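Local coordinates for protein nucleoporin NUP82 (Chaetomium thermophilum, PDB 5CWW) that probably serves as a structural component of the nuclear pore complex and as a docking partner for transport factors; this piece is its N-terminal beta-propeller domain, at residues 138-143 and 158-163; 111-116 and 129-134; 55-60 and 120-125. All blocks are in the same frame, centred on the assembly; numbering follows the deposited sequence.

Contact 1: residues 138-143 and 158-163; sequences HICILP and PKFWTL
I139 and W161 face each other as an antiparallel hydrogen-bonded pair. I139 N donates to W161 O at 2.7 Å, and W161 N donates back to I139 O at 2.7 Å. Both bonds are nearly straight, 170° at the hydrogen. A third bond, I141 N to K159 O at 2.9 Å, is more bent at 156°. CA-H...O contacts support the same carbonyls. The shortest has H138 CA 3.2 Å from W161 O, and F160 CA also approaches I139 O. This pairing adds strand 160-162 to the edge of a four-stranded antiparallel sheet, one blade of the N-terminal beta-propeller. On its other side, strand 137-141 bonds to strand 128-132.

The side chains alternate between the two faces of the blade. H138, C140, F160 and T162 share one face. C140 SG stands anti to its backbone N (chi1 -179°) and lies over one face of the F160 ring, 3.9 Å from the centroid and offset toward the rim. This is a cysteine sulfur-aromatic contact. C140 CB sits over the same ring in a CH-pi contact, 3.6 Å from F160 CE2. H138 CB comes in at the edge of that ring, while T111, P112 and I109 also pack on F160. The H138 and T162 side chains run side by side.

W161 and I139 point to the other face. I141 slants across the indole from the strand end. I141 CG1 meets the edge of the indole, 3.7 Å from W161 CD1. K159 bends at chi2, and K159 CE lies 3.8 Å above one face of the W161 ring, near its rim. F212 stacks on W161. I139 CG1 touches L163 CD1, and both residues reach L190 of strand 189-194 in the next blade. Beyond the strand pairing, the rings of P143 and P158 meet through their CG atoms.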
loop_
_atom_site.group_PDB
_atom_site.type_symbol
_atom_site.label_atom_id
_atom_site.label_comp_id
_atom_site.label_asym_id
_atom_site.label_seq_id
_atom_site.Cartn_x
_atom_site.Cartn_y
_atom_site.Cartn_z
ATOM N N HIS B 138 11.306 -8.667 10.453
ATOM C CA HIS B 138 12.221 -8.424 11.562
ATOM C C HIS B 138 12.660 -6.964 11.572
ATOM O O HIS B 138 12.807 -6.348 10.518
ATOM C CB HIS B 138 13.448 -9.330 11.471
ATOM C CG HIS B 138 13.156 -10.773 11.734
ATOM N ND1 HIS B 138 12.591 -11.604 10.791
ATOM C CD2 HIS B 138 13.353 -11.535 12.837
ATOM C CE1 HIS B 138 12.455 -12.815 11.300
ATOM N NE2 HIS B 138 12.909 -12.799 12.540
ATOM N N ILE B 139 12.864 -6.422 12.769
ATOM C CA ILE B 139 13.384 -5.071 12.929
ATOM C C ILE B 139 14.811 -5.142 13.445
ATOM O O ILE B 139 15.059 -5.639 14.545
ATOM C CB ILE B 139 12.532 -4.236 13.902
ATOM C CG1 ILE B 139 11.058 -4.257 13.486
ATOM C CG2 ILE B 139 13.060 -2.803 13.984
ATOM C CD1 ILE B 139 10.794 -3.729 12.095
ATOM N N CYS B 140 15.747 -4.644 12.644
ATOM C CA CYS B 140 17.148 -4.624 13.029
ATOM C C CYS B 140 17.512 -3.288 13.656
ATOM O O CYS B 140 17.350 -2.235 13.038
ATOM C CB CYS B 140 18.047 -4.892 11.823
ATOM S SG CYS B 140 19.818 -4.907 12.222
ATOM N N ILE B 141 17.993 -3.340 14.892
ATOM C CA ILE B 141 18.549 -2.167 15.546
ATOM C C ILE B 141 19.936 -1.944 14.967
ATOM O O ILE B 141 20.884 -2.647 15.316
ATOM C CB ILE B 141 18.628 -2.337 17.076
ATOM C CG1 ILE B 141 17.291 -2.844 17.629
ATOM C CG2 ILE B 141 19.026 -1.026 17.741
ATOM C CD1 ILE B 141 16.093 -2.003 17.238
ATOM N N LEU B 142 20.046 -0.973 14.069
ATOM C CA LEU B 142 21.287 -0.759 13.333
ATOM C C LEU B 142 22.432 -0.410 14.280
ATOM O O LEU B 142 22.261 0.391 15.197
ATOM C CB LEU B 142 21.096 0.338 12.284
ATOM C CG LEU B 142 20.079 -0.001 11.191
ATOM C CD1 LEU B 142 19.888 1.173 10.242
ATOM C CD2 LEU B 142 20.506 -1.244 10.413
ATOM N N PRO B 143 23.611 -1.015 14.058
ATOM C CA PRO B 143 24.722 -0.821 14.991
ATOM C C PRO B 143 25.484 0.476 14.758
ATOM O O PRO B 143 25.279 1.145 13.745
ATOM C CB PRO B 143 25.619 -2.023 14.701
ATOM C CG PRO B 143 25.426 -2.257 13.242
ATOM C CD PRO B 143 23.985 -1.910 12.948
ATOM N N PRO B 158 24.390 -7.291 16.161
ATOM C CA PRO B 158 23.236 -6.400 15.994
ATOM C C PRO B 158 21.923 -7.054 16.412
ATOM O O PRO B 158 21.625 -8.172 15.989
ATOM C CB PRO B 158 23.242 -6.095 14.493
ATOM C CG PRO B 158 24.651 -6.306 14.068
ATOM C CD PRO B 158 25.158 -7.432 14.912
ATOM N N LYS B 159 21.149 -6.354 17.234
ATOM C CA LYS B 159 19.888 -6.880 17.741
ATOM C C LYS B 159 18.820 -6.922 16.651
ATOM O O LYS B 159 18.625 -5.953 15.917
ATOM C CB LYS B 159 19.398 -6.032 18.921
ATOM C CG LYS B 159 18.067 -6.477 19.523
ATOM C CD LYS B 159 18.148 -7.892 20.081
ATOM C CE LYS B 159 16.844 -8.314 20.736
ATOM N NZ LYS B 159 16.902 -9.721 21.221
ATOM N N PHE B 160 18.143 -8.063 16.553
ATOM C CA PHE B 160 17.007 -8.240 15.655
ATOM C C PHE B 160 15.751 -8.516 16.471
ATOM O O PHE B 160 15.750 -9.392 17.337
ATOM C CB PHE B 160 17.250 -9.389 14.676
ATOM C CG PHE B 160 18.138 -9.031 13.520
ATOM C CD1 PHE B 160 19.516 -9.022 13.659
ATOM C CD2 PHE B 160 17.593 -8.723 12.284
ATOM C CE1 PHE B 160 20.332 -8.699 12.593
ATOM C CE2 PHE B 160 18.405 -8.401 11.214
ATOM C CZ PHE B 160 19.776 -8.386 11.369
ATOM N N TRP B 161 14.689 -7.767 16.194
ATOM C CA TRP B 161 13.403 -7.965 16.854
ATOM C C TRP B 161 12.402 -8.579 15.889
ATOM O O TRP B 161 12.233 -8.093 14.771
ATOM C CB TRP B 161 12.850 -6.642 17.385
ATOM C CG TRP B 161 13.607 -6.060 18.531
ATOM C CD1 TRP B 161 14.767 -5.344 18.473
ATOM C CD2 TRP B 161 13.248 -6.130 19.915
ATOM N NE1 TRP B 161 15.155 -4.968 19.738
ATOM C CE2 TRP B 161 14.237 -5.439 20.640
ATOM C CE3 TRP B 161 12.184 -6.713 20.610
ATOM C CZ2 TRP B 161 14.197 -5.316 22.026
ATOM C CZ3 TRP B 161 12.146 -6.589 21.985
ATOM C CH2 TRP B 161 13.145 -5.897 22.679
ATOM N N THR B 162 11.737 -9.642 16.324
ATOM C CA THR B 162 10.659 -10.232 15.544
ATOM C C THR B 162 9.422 -9.349 15.646
ATOM O O THR B 162 9.022 -8.960 16.741
ATOM C CB THR B 162 10.315 -11.655 16.025
ATOM O OG1 THR B 162 11.460 -12.501 15.878
ATOM C CG2 THR B 162 9.162 -12.238 15.219
ATOM N N LEU B 163 8.824 -9.038 14.500
ATOM C CA LEU B 163 7.625 -8.211 14.451
ATOM C C LEU B 163 6.399 -9.084 14.207
ATOM O O LEU B 163 6.291 -9.742 13.171
ATOM C CB LEU B 163 7.744 -7.148 13.357
ATOM C CG LEU B 163 6.694 -6.034 13.397
ATOM C CD1 LEU B 163 6.970 -5.073 14.545
ATOM C CD2 LEU B 163 6.639 -5.288 12.071
#

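Contact 2: residues 111-116 and 129-134; sequences TPVADD and LAVLTS
V113 and T133 pass one another, their side chains running opposite ways, one from the loop before strand 119-122, the other just after strand 128-132. The touching atoms are V113 CB and T133 CG2, 3.9 Å apart. T133 holds OG1 between its backbone N and carbonyl carbon (chi1 62°). CG2 is then anti to the carbonyl carbon and presents the methyl to the loop. T133 CG2 lies 3.4 Å from D115 O and also approaches D116 O. The hydroxyl of T133 is used within its own turn, where OG1 is hydrogen-bonded to T136 OG1. V113 turns CG1 toward the strand as well, and V113 CG1 meets V131 CG1 at 4.3 Å. V131 also packs on L120 and I117.

Two bonds lie within the loop. D116 N donates to D115 OD1 at 2.6 Å. The angle at the hydrogen is 141°, and the donor meets the anti side of the carboxylate, 23° out of its plane. V113 N has a weak bond to T111 OG1, which is also bonded to K62 O of the preceding blade. One water joins the segments. It donates to D116 O at 3.0 Å and accepts from S134 N at 3.2 Å.

The loop connects two blades of the propeller, and here it packs on the second of them. Direct contact is through aliphatic carbons and backbone carbonyls, while the polar link runs through water. Between these two segments, then, the contact is van der Waals plus one water bridge, with the bridge linking backbone groups.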
loop_
_atom_site.group_PDB
_atom_site.type_symbol
_atom_site.label_atom_id
_atom_site.label_comp_id
_atom_site.label_asym_id
_atom_site.label_seq_id
_atom_site.Cartn_x
_atom_site.Cartn_y
_atom_site.Cartn_z
ATOM N N THR B 111 21.375 -12.820 10.025
ATOM C CA THR B 111 20.015 -12.547 10.472
ATOM C C THR B 111 19.324 -13.841 10.888
ATOM O O THR B 111 19.776 -14.929 10.531
ATOM C CB THR B 111 19.184 -11.865 9.367
ATOM O OG1 THR B 111 18.808 -12.837 8.386
ATOM C CG2 THR B 111 19.976 -10.751 8.696
ATOM N N PRO B 112 18.226 -13.727 11.651
ATOM C CA PRO B 112 17.473 -14.908 12.082
ATOM C C PRO B 112 16.358 -15.317 11.118
ATOM O O PRO B 112 15.540 -16.163 11.479
ATOM C CB PRO B 112 16.889 -14.460 13.421
ATOM C CG PRO B 112 16.642 -13.004 13.225
ATOM C CD PRO B 112 17.750 -12.505 12.326
ATOM N N VAL B 113 16.321 -14.739 9.919
ATOM C CA VAL B 113 15.261 -15.065 8.969
ATOM C C VAL B 113 15.343 -16.531 8.542
ATOM O O VAL B 113 16.410 -17.141 8.601
ATOM C CB VAL B 113 15.316 -14.164 7.713
ATOM C CG1 VAL B 113 15.118 -12.698 8.106
ATOM C CG2 VAL B 113 16.619 -14.377 6.935
ATOM N N ALA B 114 14.211 -17.084 8.116
ATOM C CA ALA B 114 14.133 -18.481 7.702
ATOM C C ALA B 114 13.961 -18.611 6.190
ATOM O O ALA B 114 13.854 -19.719 5.667
ATOM C CB ALA B 114 12.988 -19.176 8.421
ATOM N N ASP B 115 13.940 -17.478 5.496
ATOM C CA ASP B 115 13.817 -17.473 4.042
ATOM C C ASP B 115 14.535 -16.259 3.464
ATOM O O ASP B 115 14.877 -15.331 4.195
ATOM C CB ASP B 115 12.342 -17.469 3.630
ATOM C CG ASP B 115 12.116 -18.054 2.247
ATOM O OD1 ASP B 115 13.074 -18.096 1.446
ATOM O OD2 ASP B 115 10.974 -18.472 1.959
ATOM N N ASP B 116 14.760 -16.273 2.153
ATOM C CA ASP B 116 15.473 -15.192 1.480
ATOM C C ASP B 116 14.820 -13.841 1.744
ATOM O O ASP B 116 13.600 -13.700 1.645
ATOM C CB ASP B 116 15.534 -15.450 -0.027
ATOM C CG ASP B 116 16.362 -16.668 -0.380
ATOM O OD1 ASP B 116 17.374 -16.924 0.308
ATOM O OD2 ASP B 116 16.000 -17.370 -1.346
ATOM N N LEU B 129 15.955 -0.730 10.901
ATOM C CA LEU B 129 15.844 -1.297 9.561
ATOM C C LEU B 129 14.835 -2.443 9.545
ATOM O O LEU B 129 15.016 -3.452 10.231
ATOM C CB LEU B 129 17.206 -1.792 9.071
ATOM C CG LEU B 129 17.244 -2.389 7.661
ATOM C CD1 LEU B 129 16.999 -1.312 6.610
ATOM C CD2 LEU B 129 18.566 -3.093 7.411
ATOM N N ALA B 130 13.774 -2.279 8.761
ATOM C CA ALA B 130 12.769 -3.322 8.599
ATOM C C ALA B 130 13.262 -4.360 7.597
ATOM O O ALA B 130 13.705 -4.009 6.503
ATOM C CB ALA B 130 11.446 -2.726 8.149
ATOM N N VAL B 131 13.185 -5.632 7.982
ATOM C CA VAL B 131 13.702 -6.735 7.175
ATOM C C VAL B 131 12.592 -7.729 6.855
ATOM O O VAL B 131 12.092 -8.421 7.744
ATOM C CB VAL B 131 14.849 -7.472 7.897
ATOM C CG1 VAL B 131 15.422 -8.575 7.013
ATOM C CG2 VAL B 131 15.941 -6.492 8.296
ATOM N N LEU B 132 12.216 -7.794 5.583
ATOM C CA LEU B 132 11.071 -8.586 5.148
ATOM C C LEU B 132 11.458 -9.800 4.317
ATOM O O LEU B 132 12.258 -9.707 3.386
ATOM C CB LEU B 132 10.107 -7.726 4.330
ATOM C CG LEU B 132 9.163 -6.790 5.081
ATOM C CD1 LEU B 132 9.922 -5.686 5.799
ATOM C CD2 LEU B 132 8.144 -6.205 4.111
ATOM N N THR B 133 10.887 -10.942 4.681
ATOM C CA THR B 133 10.834 -12.097 3.801
ATOM C C THR B 133 9.488 -12.010 3.092
ATOM O O THR B 133 8.860 -10.952 3.089
ATOM C CB THR B 133 10.972 -13.426 4.563
ATOM O OG1 THR B 133 9.886 -13.566 5.487
ATOM C CG2 THR B 133 12.289 -13.471 5.323
ATOM N N SER B 134 9.035 -13.109 2.506
ATOM C CA SER B 134 7.722 -13.120 1.875
ATOM C C SER B 134 6.606 -12.938 2.906
ATOM O O SER B 134 5.588 -12.306 2.618
ATOM C CB SER B 134 7.515 -14.419 1.095
ATOM O OG SER B 134 7.730 -15.551 1.920
HETATM O O HOH W 1 11.066 -15.242 1.199
#

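Contact 3: residues 55-60 and 120-125; sequences EIFVAC and LVMSPN
L120 carries the tight part of this contact, pressing its CD1 methyl against the backbone and side chains of F57 and A59. L120 CD1 lies 3.3 Å from F57 O and 3.8 Å from A59 N. The same L120 CD1 meets A59 CB at 3.9 Å. The CG of L120 is anti to the carbonyl carbon (chi1 -56°), and chi2 near 175° extends the chain so that CD1 reaches across. I64, A50 and V131 pack round the same leucine, which is buried.

The two strands do not pair. Their axes come no closer than 9.0 Å, and they run nearly antiparallel at 160°. Strand 55-60 is a middle strand of one propeller blade, and strand 119-122 is the first strand of the next. The contact is therefore between blades, made largely by apolar side chains.

The other end is less enclosed: M122 is partly exposed and reaches F57 with its CE alone. Its chain bends at chi2 and chi3 to bring CE back toward the ring. M122 CE lies 3.6 Å from F57 CE1 and approaches CD1 of the same ring. The two side chains cross at about a right angle, with the methyl oblique to the ring. On the strand's own blade, W66 stacks on the F57 ring.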
loop_
_atom_site.group_PDB
_atom_site.type_symbol
_atom_site.label_atom_id
_atom_site.label_comp_id
_atom_site.label_asym_id
_atom_site.label_seq_id
_atom_site.Cartn_x
_atom_site.Cartn_y
_atom_site.Cartn_z
ATOM N N GLU B 55 26.512 4.794 3.699
ATOM C CA GLU B 55 26.408 3.388 4.076
ATOM C C GLU B 55 25.277 2.713 3.311
ATOM O O GLU B 55 24.248 3.335 3.038
ATOM C CB GLU B 55 26.164 3.237 5.580
ATOM C CG GLU B 55 27.283 3.761 6.467
ATOM C CD GLU B 55 27.017 3.511 7.942
ATOM O OE1 GLU B 55 25.995 2.867 8.266
ATOM O OE2 GLU B 55 27.828 3.958 8.780
ATOM N N ILE B 56 25.468 1.441 2.970
ATOM C CA ILE B 56 24.417 0.661 2.329
ATOM C C ILE B 56 24.292 -0.717 2.972
ATOM O O ILE B 56 25.250 -1.245 3.537
ATOM C CB ILE B 56 24.667 0.492 0.809
ATOM C CG1 ILE B 56 25.969 -0.273 0.543
ATOM C CG2 ILE B 56 24.697 1.851 0.130
ATOM C CD1 ILE B 56 26.143 -0.690 -0.904
ATOM N N PHE B 57 23.095 -1.284 2.874
ATOM C CA PHE B 57 22.800 -2.608 3.407
ATOM C C PHE B 57 22.265 -3.469 2.274
ATOM O O PHE B 57 21.242 -3.145 1.673
ATOM C CB PHE B 57 21.791 -2.522 4.552
ATOM C CG PHE B 57 22.252 -1.672 5.701
ATOM C CD1 PHE B 57 22.154 -0.291 5.644
ATOM C CD2 PHE B 57 22.786 -2.254 6.838
ATOM C CE1 PHE B 57 22.580 0.493 6.699
ATOM C CE2 PHE B 57 23.213 -1.476 7.898
ATOM C CZ PHE B 57 23.109 -0.100 7.829
ATOM N N VAL B 58 22.965 -4.562 1.985
ATOM C CA VAL B 58 22.655 -5.395 0.828
ATOM C C VAL B 58 22.239 -6.797 1.246
ATOM O O VAL B 58 23.056 -7.581 1.732
ATOM C CB VAL B 58 23.865 -5.495 -0.121
ATOM C CG1 VAL B 58 23.496 -6.261 -1.388
ATOM C CG2 VAL B 58 24.385 -4.104 -0.466
ATOM N N ALA B 59 20.964 -7.111 1.040
ATOM C CA ALA B 59 20.443 -8.428 1.370
ATOM C C ALA B 59 20.900 -9.453 0.340
ATOM O O ALA B 59 20.697 -9.275 -0.860
ATOM C CB ALA B 59 18.923 -8.397 1.448
ATOM N N CYS B 60 21.533 -10.518 0.822
ATOM C CA CYS B 60 21.942 -11.631 -0.023
ATOM C C CYS B 60 21.563 -12.939 0.657
ATOM O O CYS B 60 22.328 -13.479 1.454
ATOM C CB CYS B 60 23.444 -11.572 -0.302
ATOM S SG CYS B 60 23.942 -10.065 -1.174
ATOM N N LEU B 120 14.275 -4.487 2.265
ATOM C CA LEU B 120 14.884 -3.732 3.355
ATOM C C LEU B 120 14.322 -2.317 3.330
ATOM O O LEU B 120 14.388 -1.647 2.298
ATOM C CB LEU B 120 16.407 -3.696 3.224
ATOM C CG LEU B 120 17.129 -5.040 3.146
ATOM C CD1 LEU B 120 18.616 -4.820 2.893
ATOM C CD2 LEU B 120 16.912 -5.842 4.416
ATOM N N VAL B 121 13.777 -1.860 4.454
ATOM C CA VAL B 121 13.208 -0.517 4.524
ATOM C C VAL B 121 13.812 0.272 5.678
ATOM O O VAL B 121 13.554 -0.013 6.848
ATOM C CB VAL B 121 11.676 -0.551 4.691
ATOM C CG1 VAL B 121 11.099 0.847 4.513
ATOM C CG2 VAL B 121 11.049 -1.511 3.688
ATOM N N MET B 122 14.613 1.274 5.328
ATOM C CA MET B 122 15.256 2.141 6.305
ATOM C C MET B 122 14.225 3.034 6.980
ATOM O O MET B 122 13.307 3.529 6.330
ATOM C CB MET B 122 16.326 2.999 5.623
ATOM C CG MET B 122 17.214 3.783 6.579
ATOM S SD MET B 122 18.229 2.740 7.646
ATOM C CE MET B 122 19.264 1.909 6.441
ATOM N N SER B 123 14.391 3.255 8.280
ATOM C CA SER B 123 13.490 4.129 9.023
ATOM C C SER B 123 13.895 5.583 8.789
ATOM O O SER B 123 14.995 5.844 8.308
ATOM C CB SER B 123 13.513 3.783 10.513
ATOM O OG SER B 123 14.749 4.135 11.103
ATOM N N PRO B 124 13.008 6.536 9.126
ATOM C CA PRO B 124 13.265 7.960 8.863
ATOM C C PRO B 124 14.569 8.480 9.468
ATOM O O PRO B 124 15.333 9.149 8.774
ATOM C CB PRO B 124 12.059 8.655 9.504
ATOM C CG PRO B 124 10.980 7.636 9.468
ATOM C CD PRO B 124 11.664 6.321 9.691
ATOM N N ASN B 125 14.816 8.176 10.738
ATOM C CA ASN B 125 16.031 8.628 11.408
ATOM C C ASN B 125 17.183 7.639 11.237
ATOM O O ASN B 125 18.256 7.818 11.812
ATOM C CB ASN B 125 15.749 8.866 12.890
ATOM C CG ASN B 125 14.737 9.972 13.115
ATOM O OD1 ASN B 125 14.688 10.945 12.361
ATOM N ND2 ASN B 125 13.916 9.825 14.148
#

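Overall arrangement
The three contacts sit close together on one side of the chain's centre. The centres of contacts 1 and 2 are about 10 Å apart, and that of contact 3 is about 12 Å from each. All three reach the sheet formed by strands 119-122, 128-132, 137-141 and 160-162. Along the chain, contacts 2 and 3 cross, and both close before contact 1 opens. L142 packs on F57 and M122, so contacts 1 and 3 touch directly. Contact 1 is internal to this blade and joins its last two strands. Contact 3 joins the blade to the preceding one, and contact 2 packs the connecting loop on it.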